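Local atomic coordinates of histone-lysine N-methyltransferase SETMAR (Homo sapiens, PDB entry 3BO5), a protein that methylates a lysine of histone H3 using S-adenosylmethionine and, fused to a DNA-binding mariner transposase region, takes part in repair of DNA double-strand breaks. Residues P35-V45 and V197-F208. The protein carries 2 engineered substitutions. Sequence-based numbering, arbitrary orientation.
Sequences PAPFQYTPDHV and VDPTYIGNIGRF. With SAH (S-adenosyl-L-homocysteine), chain F.
A short parallel beta pairing beside the cofactor pocket of the SET domain joins Gln-39 and Tyr-40, in the N-terminal part of the chain, to Ile-202 and Gly-203. Three backbone bonds define it: Gln-39 N to Tyr-201 O (2.8 Å), Gly-203 N to Gln-39 O (3.0 Å), and Thr-41 N to Gly-203 O (2.9 Å). On one face the Gln-39 side chain runs alongside Ile-202, both pointing the same way, while Ile-202 CG2 reaches Thr-41 CG2.

Nearer the cofactor, the Arg-207 guanidinium lies flat on one face of the Phe-38 ring, planes 6° apart and CZ 4.1 Å from the Phe-38 ring centroid, a stacked cation-pi pair. Phe-38 CG sits between its backbone N and carbonyl carbon (chi1 63°), a rotation that lays the ring over the guanidinium; CD of the arginine adds a CH-pi contact over the same face. Arg-207 is fixed in rotation by three bonds: NE donates to Pro-199 O, which lies in the guanidinium plane, along a nearly straight N-H...O line (172°), NH2 donates to Thr-200 O, and a water links NH1 to Ala-36 O. A leucine in place of Arg-207 would probably leave the Phe-38 face without its cationic partner and the carbonyls of Pro-199 and Thr-200 without these donors.

Phe-208 CZ touches Phe-38 CE2 (3.7 Å) and Pro-35 CG (3.6 Å), and Trp-138 packs on both Pro-35 and Phe-208. At the start of the 3-10 segment, Tyr-40 OH accepts a weak bond from Ile-205 N and is also hydrogen-bonded to Glu-22. With Arg-207 O 3.5 Å from SAH CB, the arrangement belongs to the cofactor-binding site of a SET-domain methyltransferase, the 3-10 segment 205-208 packing against residues 35-45.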
loop_
_atom_site.group_PDB
_atom_site.type_symbol
_atom_site.label_atom_id
_atom_site.label_comp_id
_atom_site.label_asym_id
_atom_site.label_seq_id
_atom_site.Cartn_x
_atom_site.Cartn_y
_atom_site.Cartn_z
ATOM N N PRO A 35 12.007 -5.891 -14.575
ATOM C CA PRO A 35 12.575 -4.863 -13.729
ATOM C C PRO A 35 13.863 -5.266 -13.022
ATOM O O PRO A 35 14.117 -6.477 -12.833
ATOM C CB PRO A 35 11.479 -4.591 -12.678
ATOM C CG PRO A 35 10.430 -5.486 -12.916
ATOM C CD PRO A 35 10.634 -6.263 -14.172
ATOM N N ALA A 36 14.625 -4.267 -12.572
ATOM C CA ALA A 36 15.766 -4.524 -11.685
ATOM C C ALA A 36 15.421 -5.445 -10.515
ATOM O O ALA A 36 14.423 -5.241 -9.817
ATOM C CB ALA A 36 16.320 -3.247 -11.166
ATOM N N PRO A 37 16.213 -6.478 -10.303
ATOM C CA PRO A 37 15.977 -7.427 -9.242
ATOM C C PRO A 37 15.794 -6.847 -7.851
ATOM O O PRO A 37 16.469 -5.888 -7.461
ATOM C CB PRO A 37 17.268 -8.270 -9.277
ATOM C CG PRO A 37 17.593 -8.258 -10.733
ATOM C CD PRO A 37 17.367 -6.866 -11.148
ATOM N N PHE A 38 14.847 -7.419 -7.103
ATOM C CA PHE A 38 14.706 -7.120 -5.697
ATOM C C PHE A 38 14.244 -8.370 -4.984
ATOM O O PHE A 38 13.886 -9.362 -5.668
ATOM C CB PHE A 38 13.705 -5.979 -5.446
ATOM C CG PHE A 38 12.317 -6.335 -5.902
ATOM C CD1 PHE A 38 11.337 -6.655 -4.961
ATOM C CD2 PHE A 38 12.046 -6.386 -7.260
ATOM C CE1 PHE A 38 10.048 -7.078 -5.395
ATOM C CE2 PHE A 38 10.773 -6.769 -7.708
ATOM C CZ PHE A 38 9.812 -7.116 -6.748
ATOM N N GLN A 39 14.240 -8.355 -3.648
ATOM C CA GLN A 39 13.741 -9.518 -2.916
ATOM C C GLN A 39 12.243 -9.381 -2.657
ATOM O O GLN A 39 11.821 -8.481 -1.976
ATOM C CB GLN A 39 14.375 -9.660 -1.566
ATOM C CG GLN A 39 15.846 -9.939 -1.575
ATOM C CD GLN A 39 16.369 -10.216 -0.170
ATOM O OE1 GLN A 39 15.654 -10.747 0.712
ATOM N NE2 GLN A 39 17.620 -9.843 0.048
ATOM N N TYR A 40 11.449 -10.268 -3.229
ATOM C CA TYR A 40 10.022 -10.127 -3.018
ATOM C C TYR A 40 9.580 -10.511 -1.624
ATOM O O TYR A 40 10.023 -11.555 -1.088
ATOM C CB TYR A 40 9.293 -11.018 -4.052
ATOM C CG TYR A 40 7.842 -10.552 -4.132
ATOM C CD1 TYR A 40 7.489 -9.507 -4.997
ATOM C CD2 TYR A 40 6.840 -11.045 -3.248
ATOM C CE1 TYR A 40 6.204 -8.996 -5.018
ATOM C CE2 TYR A 40 5.551 -10.499 -3.225
ATOM C CZ TYR A 40 5.246 -9.458 -4.147
ATOM O OH TYR A 40 4.021 -8.856 -4.218
ATOM N N THR A 41 8.648 -9.727 -1.053
ATOM C CA THR A 41 7.926 -10.149 0.123
ATOM C C THR A 41 6.503 -9.725 -0.025
ATOM O O THR A 41 6.245 -8.598 -0.496
ATOM C CB THR A 41 8.513 -9.520 1.405
ATOM O OG1 THR A 41 7.726 -9.938 2.533
ATOM C CG2 THR A 41 8.524 -7.950 1.394
ATOM N N PRO A 42 5.569 -10.623 0.328
ATOM C CA PRO A 42 4.182 -10.210 0.279
ATOM C C PRO A 42 3.782 -9.389 1.460
ATOM O O PRO A 42 2.639 -8.806 1.494
ATOM C CB PRO A 42 3.431 -11.570 0.256
ATOM C CG PRO A 42 4.335 -12.471 1.117
ATOM C CD PRO A 42 5.763 -12.011 0.796
ATOM N N ASP A 43 4.662 -9.299 2.492
ATOM C CA ASP A 43 4.260 -8.673 3.716
ATOM C C ASP A 43 5.394 -7.823 4.269
ATOM O O ASP A 43 6.538 -8.047 3.929
ATOM C CB ASP A 43 3.915 -9.676 4.810
ATOM C CG ASP A 43 2.551 -10.277 4.581
ATOM O OD1 ASP A 43 1.568 -9.564 4.805
ATOM O OD2 ASP A 43 2.539 -11.471 4.225
ATOM N N HIS A 44 5.071 -6.891 5.134
ATOM C CA HIS A 44 6.152 -6.105 5.805
ATOM C C HIS A 44 7.130 -7.085 6.501
ATOM O O HIS A 44 6.760 -8.189 7.007
ATOM C CB HIS A 44 5.646 -5.263 6.939
ATOM C CG HIS A 44 4.781 -4.098 6.569
ATOM N ND1 HIS A 44 4.964 -3.342 5.421
ATOM C CD2 HIS A 44 3.757 -3.525 7.261
ATOM C CE1 HIS A 44 4.082 -2.350 5.438
ATOM N NE2 HIS A 44 3.339 -2.447 6.528
ATOM N N VAL A 45 8.393 -6.652 6.557
ATOM C CA VAL A 45 9.415 -7.390 7.284
ATOM C C VAL A 45 10.108 -6.384 8.195
ATOM O O VAL A 45 10.012 -5.174 8.010
ATOM C CB VAL A 45 10.449 -8.008 6.348
ATOM C CG1 VAL A 45 9.770 -8.987 5.343
ATOM C CG2 VAL A 45 11.233 -6.916 5.574
ATOM N N VAL A 197 8.085 2.759 5.746
ATOM C CA VAL A 197 8.124 1.490 4.993
ATOM C C VAL A 197 8.976 1.643 3.779
ATOM O O VAL A 197 8.835 2.621 3.067
ATOM C CB VAL A 197 6.734 1.158 4.548
ATOM C CG1 VAL A 197 6.743 -0.072 3.707
ATOM C CG2 VAL A 197 5.851 0.896 5.832
ATOM N N ASP A 198 9.838 0.682 3.531
ATOM C CA ASP A 198 10.806 0.850 2.447
ATOM C C ASP A 198 10.851 -0.442 1.660
ATOM O O ASP A 198 11.511 -1.423 2.118
ATOM C CB ASP A 198 12.241 1.130 3.004
ATOM C CG ASP A 198 13.214 1.369 1.897
ATOM O OD1 ASP A 198 12.809 1.371 0.736
ATOM O OD2 ASP A 198 14.423 1.537 2.179
ATOM N N PRO A 199 10.215 -0.507 0.469
ATOM C CA PRO A 199 10.264 -1.706 -0.344
ATOM C C PRO A 199 11.385 -1.674 -1.384
ATOM O O PRO A 199 11.369 -2.437 -2.361
ATOM C CB PRO A 199 8.882 -1.691 -1.062
ATOM C CG PRO A 199 8.688 -0.245 -1.317
ATOM C CD PRO A 199 9.253 0.471 -0.065
ATOM N N THR A 200 12.421 -0.834 -1.158
ATOM C CA THR A 200 13.486 -0.673 -2.157
ATOM C C THR A 200 14.215 -1.974 -2.416
ATOM O O THR A 200 14.431 -2.356 -3.567
ATOM C CB THR A 200 14.558 0.288 -1.708
ATOM O OG1 THR A 200 13.941 1.577 -1.532
ATOM C CG2 THR A 200 15.653 0.421 -2.736
ATOM N N TYR A 201 14.626 -2.643 -1.336
ATOM C CA TYR A 201 15.399 -3.927 -1.480
ATOM C C TYR A 201 14.578 -5.159 -1.250
ATOM O O TYR A 201 14.792 -6.194 -1.900
ATOM C CB TYR A 201 16.528 -3.924 -0.424
ATOM C CG TYR A 201 17.366 -2.661 -0.531
ATOM C CD1 TYR A 201 18.139 -2.430 -1.644
ATOM C CD2 TYR A 201 17.306 -1.688 0.488
ATOM C CE1 TYR A 201 18.888 -1.262 -1.743
ATOM C CE2 TYR A 201 18.060 -0.540 0.408
ATOM C CZ TYR A 201 18.829 -0.325 -0.750
ATOM O OH TYR A 201 19.578 0.849 -0.925
ATOM N N ILE A 202 13.663 -5.064 -0.263
ATOM C CA ILE A 202 12.778 -6.186 0.082
ATOM C C ILE A 202 11.380 -5.586 0.077
ATOM O O ILE A 202 11.104 -4.663 0.852
ATOM C CB ILE A 202 13.117 -6.672 1.500
ATOM C CG1 ILE A 202 14.637 -7.018 1.566
ATOM C CG2 ILE A 202 12.233 -7.877 1.795
ATOM C CD1 ILE A 202 15.051 -7.357 2.910
ATOM N N GLY A 203 10.517 -6.029 -0.846
ATOM C CA GLY A 203 9.207 -5.331 -0.896
ATOM C C GLY A 203 8.257 -6.111 -1.744
ATOM O O GLY A 203 8.634 -7.109 -2.338
ATOM N N ASN A 204 7.024 -5.633 -1.756
ATOM C CA ASN A 204 5.979 -6.304 -2.513
ATOM C C ASN A 204 5.734 -5.540 -3.813
ATOM O O ASN A 204 6.463 -4.647 -4.178
ATOM C CB ASN A 204 4.726 -6.474 -1.704
ATOM C CG ASN A 204 3.870 -5.231 -1.746
ATOM O OD1 ASN A 204 4.398 -4.078 -1.841
ATOM N ND2 ASN A 204 2.538 -5.428 -1.645
ATOM N N ILE A 205 4.685 -5.933 -4.547
ATOM C CA ILE A 205 4.467 -5.367 -5.889
ATOM C C ILE A 205 4.066 -3.905 -5.824
ATOM O O ILE A 205 4.161 -3.179 -6.839
ATOM C CB ILE A 205 3.353 -6.092 -6.750
ATOM C CG1 ILE A 205 2.056 -6.223 -5.934
ATOM C CG2 ILE A 205 3.895 -7.400 -7.393
ATOM C CD1 ILE A 205 0.870 -6.554 -6.834
ATOM N N GLY A 206 3.620 -3.440 -4.638
ATOM C CA GLY A 206 3.254 -2.043 -4.529
ATOM C C GLY A 206 4.388 -1.077 -4.819
ATOM O O GLY A 206 4.149 0.113 -5.126
ATOM N N ARG A 207 5.624 -1.560 -4.695
ATOM C CA ARG A 207 6.798 -0.715 -4.984
ATOM C C ARG A 207 6.749 -0.207 -6.423
ATOM O O ARG A 207 7.396 0.790 -6.736
ATOM C CB ARG A 207 8.135 -1.449 -4.731
ATOM C CG ARG A 207 8.350 -2.547 -5.789
ATOM C CD ARG A 207 9.358 -3.515 -5.340
ATOM N NE ARG A 207 10.685 -2.915 -5.136
ATOM C CZ ARG A 207 11.549 -2.677 -6.139
ATOM N NH1 ARG A 207 11.175 -2.904 -7.419
ATOM N NH2 ARG A 207 12.820 -2.210 -5.889
ATOM N N PHE A 208 6.003 -0.898 -7.318
ATOM C CA PHE A 208 5.973 -0.437 -8.722
ATOM C C PHE A 208 4.930 0.611 -9.041
ATOM O O PHE A 208 4.861 1.092 -10.160
ATOM C CB PHE A 208 5.761 -1.639 -9.648
ATOM C CG PHE A 208 6.975 -2.532 -9.698
ATOM C CD1 PHE A 208 8.140 -2.087 -10.362
ATOM C CD2 PHE A 208 6.978 -3.791 -9.083
ATOM C CE1 PHE A 208 9.290 -2.898 -10.376
ATOM C CE2 PHE A 208 8.133 -4.594 -9.094
ATOM C CZ PHE A 208 9.280 -4.153 -9.794
HETATM N N SAH F . 8.985 3.720 -11.786
HETATM C CA SAH F . 9.504 2.970 -10.597
HETATM C CB SAH F . 8.365 2.471 -9.676
HETATM C CG SAH F . 7.881 3.634 -8.792
HETATM S SD SAH F . 9.141 4.129 -7.580
HETATM C C SAH F . 10.390 1.809 -11.101
HETATM O O SAH F . 10.709 1.733 -12.284
HETATM O OXT SAH F . 10.761 0.941 -10.246
HETATM C "C5'" SAH F . 9.138 5.914 -7.836
HETATM C "C4'" SAH F . 9.919 6.385 -9.061
HETATM O "O4'" SAH F . 9.179 6.162 -10.265
HETATM C "C3'" SAH F . 10.179 7.862 -9.067
HETATM O "O3'" SAH F . 11.367 8.182 -8.292
HETATM C "C2'" SAH F . 10.348 8.192 -10.522
HETATM O "O2'" SAH F . 11.582 7.676 -11.054
HETATM C "C1'" SAH F . 9.275 7.310 -11.130
HETATM N N9 SAH F . 7.938 7.936 -11.117
HETATM C C8 SAH F . 6.803 7.526 -10.422
HETATM N N7 SAH F . 5.796 8.307 -10.759
HETATM C C5 SAH F . 6.215 9.197 -11.683
HETATM C C6 SAH F . 5.538 10.257 -12.323
HETATM N N6 SAH F . 4.240 10.546 -12.212
HETATM N N1 SAH F . 6.330 11.014 -13.181
HETATM C C2 SAH F . 7.650 10.748 -13.374
HETATM N N3 SAH F . 8.346 9.709 -12.790
HETATM C C4 SAH F . 7.583 9.012 -11.901
HETATM O O HOH W 1 13.196 -2.998 -9.396
HETATM O O HOH W 2 1.547 -7.953 -0.846
#